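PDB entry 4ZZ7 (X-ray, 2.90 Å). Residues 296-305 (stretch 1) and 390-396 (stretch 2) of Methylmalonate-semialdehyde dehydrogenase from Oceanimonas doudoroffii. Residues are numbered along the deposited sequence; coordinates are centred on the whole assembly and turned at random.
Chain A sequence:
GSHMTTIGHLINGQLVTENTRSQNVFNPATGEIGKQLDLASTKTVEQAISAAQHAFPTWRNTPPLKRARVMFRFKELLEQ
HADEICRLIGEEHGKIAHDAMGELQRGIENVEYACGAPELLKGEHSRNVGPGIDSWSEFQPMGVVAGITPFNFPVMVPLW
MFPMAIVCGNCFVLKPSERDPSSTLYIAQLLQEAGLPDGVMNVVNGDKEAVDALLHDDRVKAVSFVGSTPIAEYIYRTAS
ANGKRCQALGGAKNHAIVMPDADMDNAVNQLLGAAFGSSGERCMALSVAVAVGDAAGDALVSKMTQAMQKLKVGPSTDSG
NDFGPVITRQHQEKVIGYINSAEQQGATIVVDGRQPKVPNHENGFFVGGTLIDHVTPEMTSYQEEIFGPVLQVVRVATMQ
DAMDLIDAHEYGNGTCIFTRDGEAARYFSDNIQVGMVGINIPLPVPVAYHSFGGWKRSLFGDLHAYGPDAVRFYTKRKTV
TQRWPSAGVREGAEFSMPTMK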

ATOM      1  N   ALA A 296      37.095 -18.482 -16.445  1.00 49.90           N
ATOM      2  CA  ALA A 296      36.856 -17.445 -15.444  1.00 45.91           C
ATOM      3  C   ALA A 296      37.502 -17.713 -14.085  1.00 44.30           C
ATOM      4  O   ALA A 296      37.886 -16.777 -13.392  1.00 40.75           O
ATOM      5  CB  ALA A 296      35.356 -17.266 -15.267  1.00 46.29           C
ATOM      6  N   GLY A 297      37.576 -18.981 -13.689  1.00 43.05           N
ATOM      7  CA  GLY A 297      38.325 -19.365 -12.506  1.00 41.89           C
ATOM      8  C   GLY A 297      39.729 -18.792 -12.531  1.00 42.79           C
ATOM      9  O   GLY A 297      40.127 -18.090 -11.596  1.00 42.32           O
ATOM     10  N   ASP A 298      40.457 -19.062 -13.621  1.00 43.35           N
ATOM     11  CA  ASP A 298      41.876 -18.691 -13.736  1.00 39.05           C
ATOM     12  C   ASP A 298      42.044 -17.196 -13.788  1.00 35.81           C
ATOM     13  O   ASP A 298      42.960 -16.650 -13.172  1.00 36.00           O
ATOM     14  CB  ASP A 298      42.515 -19.318 -14.970  1.00 37.74           C
ATOM     15  CG  ASP A 298      42.546 -20.820 -14.909  1.00 38.19           C
ATOM     16  OD1 ASP A 298      42.416 -21.407 -13.794  1.00 35.30           O
ATOM     17  OD2 ASP A 298      42.704 -21.402 -16.005  1.00 39.54           O
ATOM     18  N   ALA A 299      41.145 -16.543 -14.515  1.00 34.43           N
ATOM     19  CA  ALA A 299      41.187 -15.081 -14.688  1.00 35.90           C
ATOM     20  C   ALA A 299      40.805 -14.299 -13.419  1.00 36.74           C
ATOM     21  O   ALA A 299      41.381 -13.250 -13.137  1.00 37.91           O
ATOM     22  CB  ALA A 299      40.307 -14.665 -15.857  1.00 34.79           C
ATOM     23  N   LEU A 300      39.832 -14.818 -12.671  1.00 36.36           N
ATOM     24  CA  LEU A 300      39.510 -14.330 -11.333  1.00 35.35           C
ATOM     25  C   LEU A 300      40.736 -14.421 -10.427  1.00 36.70           C
ATOM     26  O   LEU A 300      41.196 -13.398  -9.934  1.00 37.71           O
ATOM     27  CB  LEU A 300      38.344 -15.133 -10.720  1.00 35.21           C
ATOM     28  CG  LEU A 300      37.805 -14.777  -9.319  1.00 34.19           C
ATOM     29  CD1 LEU A 300      37.149 -13.428  -9.358  1.00 34.09           C
ATOM     30  CD2 LEU A 300      36.799 -15.777  -8.757  1.00 34.32           C
ATOM     31  N   VAL A 301      41.265 -15.631 -10.228  1.00 37.36           N
ATOM     32  CA  VAL A 301      42.391 -15.841  -9.296  1.00 38.37           C
ATOM     33  C   VAL A 301      43.606 -14.996  -9.693  1.00 39.60           C
ATOM     34  O   VAL A 301      44.277 -14.423  -8.832  1.00 40.66           O
ATOM     35  CB  VAL A 301      42.783 -17.331  -9.152  1.00 36.56           C
ATOM     36  CG1 VAL A 301      44.008 -17.502  -8.253  1.00 36.04           C
ATOM     37  CG2 VAL A 301      41.628 -18.103  -8.546  1.00 37.07           C
ATOM     38  N   SER A 302      43.868 -14.917 -10.993  1.00 40.37           N
ATOM     39  CA  SER A 302      44.954 -14.100 -11.510  1.00 39.70           C
ATOM     40  C   SER A 302      44.801 -12.665 -11.011  1.00 36.36           C
ATOM     41  O   SER A 302      45.590 -12.180 -10.209  1.00 34.00           O
ATOM     42  CB  SER A 302      44.975 -14.157 -13.042  1.00 40.89           C
ATOM     43  OG  SER A 302      45.817 -13.165 -13.618  1.00 41.79           O
ATOM     44  N   LYS A 303      43.733 -12.027 -11.439  1.00 37.01           N
ATOM     45  CA  LYS A 303      43.505 -10.600 -11.148  1.00 38.29           C
ATOM     46  C   LYS A 303      43.296 -10.270  -9.678  1.00 36.13           C
ATOM     47  O   LYS A 303      43.656  -9.190  -9.230  1.00 33.22           O
ATOM     48  CB  LYS A 303      42.291 -10.113 -11.925  1.00 38.41           C
ATOM     49  CG  LYS A 303      42.496 -10.214 -13.414  1.00 39.82           C
ATOM     50  CD  LYS A 303      41.455  -9.445 -14.181  1.00 42.15           C
ATOM     51  CE  LYS A 303      41.634  -9.667 -15.674  1.00 44.06           C
ATOM     52  NZ  LYS A 303      40.972  -8.601 -16.473  1.00 46.34           N
ATOM     53  N   MET A 304      42.691 -11.210  -8.958  1.00 37.23           N
ATOM     54  CA  MET A 304      42.422 -11.068  -7.542  1.00 36.80           C
ATOM     55  C   MET A 304      43.716 -11.082  -6.766  1.00 36.95           C
ATOM     56  O   MET A 304      43.869 -10.269  -5.869  1.00 40.46           O
ATOM     57  CB  MET A 304      41.485 -12.178  -7.055  1.00 37.34           C
ATOM     58  CG  MET A 304      40.815 -11.915  -5.711  1.00 38.56           C
ATOM     59  SD  MET A 304      39.711 -10.475  -5.557  1.00 38.16           S
ATOM     60  CE  MET A 304      40.794  -9.368  -4.677  1.00 39.73           C
ATOM     61  N   THR A 305      44.637 -11.988  -7.124  1.00 37.49           N
ATOM     62  CA  THR A 305      45.985 -12.050  -6.520  1.00 38.02           C
ATOM     63  C   THR A 305      46.690 -10.717  -6.663  1.00 37.53           C
ATOM     64  O   THR A 305      47.307 -10.242  -5.711  1.00 41.51           O
ATOM     65  CB  THR A 305      46.909 -13.142  -7.140  1.00 37.76           C
ATOM     66  OG1 THR A 305      46.328 -14.440  -6.979  1.00 38.21           O
ATOM     67  CG2 THR A 305      48.270 -13.168  -6.449  1.00 37.33           C
ATOM     68  N   VAL A 390      38.863 -13.754   4.322  1.00 23.78           N
ATOM     69  CA  VAL A 390      39.230 -14.942   3.550  1.00 23.48           C
ATOM     70  C   VAL A 390      38.274 -15.087   2.386  1.00 23.77           C
ATOM     71  O   VAL A 390      37.073 -15.150   2.592  1.00 24.50           O
ATOM     72  CB  VAL A 390      39.172 -16.221   4.433  1.00 23.24           C
ATOM     73  CG1 VAL A 390      39.528 -17.481   3.648  1.00 22.69           C
ATOM     74  CG2 VAL A 390      40.077 -16.089   5.656  1.00 22.98           C
ATOM     75  N   LEU A 391      38.809 -15.167   1.175  1.00 24.47           N
ATOM     76  CA  LEU A 391      38.004 -15.434  -0.003  1.00 25.75           C
ATOM     77  C   LEU A 391      38.311 -16.814  -0.587  1.00 26.29           C
ATOM     78  O   LEU A 391      39.428 -17.067  -0.999  1.00 26.72           O
ATOM     79  CB  LEU A 391      38.284 -14.387  -1.060  1.00 27.60           C
ATOM     80  CG  LEU A 391      37.143 -14.018  -2.023  1.00 28.87           C
ATOM     81  CD1 LEU A 391      37.728 -13.407  -3.295  1.00 28.49           C
ATOM     82  CD2 LEU A 391      36.202 -15.167  -2.375  1.00 29.04           C
ATOM     83  N   GLN A 392      37.303 -17.689  -0.610  1.00 27.35           N
ATOM     84  CA  GLN A 392      37.374 -19.036  -1.223  1.00 26.29           C
ATOM     85  C   GLN A 392      36.813 -19.027  -2.645  1.00 27.09           C
ATOM     86  O   GLN A 392      35.822 -18.360  -2.921  1.00 28.51           O
ATOM     87  CB  GLN A 392      36.601 -20.047  -0.369  1.00 24.84           C
ATOM     88  CG  GLN A 392      37.329 -20.404   0.909  1.00 24.58           C
ATOM     89  CD  GLN A 392      36.448 -21.026   1.973  1.00 24.11           C
ATOM     90  OE1 GLN A 392      35.384 -20.511   2.292  1.00 23.84           O
ATOM     91  NE2 GLN A 392      36.914 -22.115   2.565  1.00 24.30           N
ATOM     92  N   VAL A 393      37.432 -19.768  -3.553  1.00 28.55           N
ATOM     93  CA  VAL A 393      36.928 -19.846  -4.946  1.00 30.20           C
ATOM     94  C   VAL A 393      36.736 -21.296  -5.371  1.00 30.80           C
ATOM     95  O   VAL A 393      37.679 -22.075  -5.371  1.00 31.78           O
ATOM     96  CB  VAL A 393      37.785 -19.048  -5.957  1.00 29.79           C
ATOM     97  CG1 VAL A 393      39.218 -19.018  -5.513  1.00 33.67           C
ATOM     98  CG2 VAL A 393      37.687 -19.591  -7.375  1.00 28.06           C
ATOM     99  N   VAL A 394      35.488 -21.628  -5.686  1.00 30.72           N
ATOM    100  CA  VAL A 394      35.105 -22.926  -6.178  1.00 31.32           C
ATOM    101  C   VAL A 394      34.991 -22.818  -7.692  1.00 31.66           C
ATOM    102  O   VAL A 394      34.604 -21.779  -8.230  1.00 28.77           O
ATOM    103  CB  VAL A 394      33.737 -23.371  -5.605  1.00 32.84           C
ATOM    104  CG1 VAL A 394      33.283 -24.711  -6.196  1.00 32.58           C
ATOM    105  CG2 VAL A 394      33.795 -23.465  -4.086  1.00 33.00           C
ATOM    106  N   ARG A 395      35.332 -23.916  -8.364  1.00 33.25           N
ATOM    107  CA  ARG A 395      35.210 -24.032  -9.805  1.00 32.69           C
ATOM    108  C   ARG A 395      34.099 -25.044 -10.091  1.00 30.23           C
ATOM    109  O   ARG A 395      33.976 -26.046  -9.391  1.00 31.66           O
ATOM    110  CB  ARG A 395      36.566 -24.430 -10.404  1.00 34.17           C
ATOM    111  CG  ARG A 395      37.632 -23.337 -10.241  1.00 35.53           C
ATOM    112  CD  ARG A 395      39.055 -23.874 -10.107  1.00 36.30           C
ATOM    113  NE  ARG A 395      40.043 -22.802  -9.941  1.00 36.03           N
ATOM    114  CZ  ARG A 395      40.529 -22.047 -10.930  1.00 35.06           C
ATOM    115  NH1 ARG A 395      41.427 -21.098 -10.675  1.00 36.01           N
ATOM    116  NH2 ARG A 395      40.141 -22.234 -12.174  1.00 31.88           N
ATOM    117  N   VAL A 396      33.248 -24.729 -11.060  1.00 27.69           N
ATOM    118  CA  VAL A 396      32.177 -25.621 -11.521  1.00 27.08           C
ATOM    119  C   VAL A 396      32.014 -25.516 -13.056  1.00 27.65           C
ATOM    120  O   VAL A 396      32.495 -24.581 -13.714  1.00 25.23           O
ATOM    121  CB  VAL A 396      30.789 -25.367 -10.839  1.00 26.26           C
ATOM    122  CG1 VAL A 396      30.824 -25.595  -9.337  1.00 25.32           C
ATOM    123  CG2 VAL A 396      30.276 -23.969 -11.127  1.00 26.96           C
TER

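A helix packed on a strand must match its spacing to the strand's alternation, and the pairing of residues 296-305 with 390-396 in this dehydrogenase is a compact example. The two run nearly antiparallel, at 163°, with axes 9.3 Å apart at closest approach. The helix offers residues three and four apart, Gly-297, Leu-300, Val-301 and Met-304; the strand answers with Leu-391 and Val-393, whose CA-to-CB bonds point toward it, and with the end of Arg-395.

The central bump is Val-393. CG2 of Val-393 enters the shallow hollow between two helix side chains, 4.2 Å from CD2 of Leu-300 and 4.4 Å from CG2 of Val-301, while CG1 of Val-393 lies 4.0 Å from CG2 of Val-301. One helical turn beyond Leu-300, CG of Met-304 meets CD1 of Leu-391 at 4.2 Å. There the backbones stand well apart, the CA atoms of Met-304 and Leu-391 being 9.8 Å from each other, and two long apolar side chains span the gap.

At the other end the spacing narrows: the CA atoms of Gly-297 and Arg-395 are 6.2 Å apart. The absence of a side chain at Gly-297 makes the hollow, and the guanidinium of Arg-395 fills it. An ideal CB on Gly-297 would fall 2.2 Å from Arg-395 NH2, a clash. Although CA-to-CB of Arg-395 points sideways, its long chain carries the charge to the helix, where NH2 of Arg-395 forms a salt bridge with OD1 of Asp-298 at 2.9 Å; a weak hydrogen bond from NH1 of Arg-395 to the same OD1 of Asp-298 spans 3.3 Å. Asp-298 OD1 approaches at the guanidinium edge, near its plane, while Gly-297 CA lies over one face. Arg-395 accordingly has the largest covered area, 77 of 306 Å² buried in all.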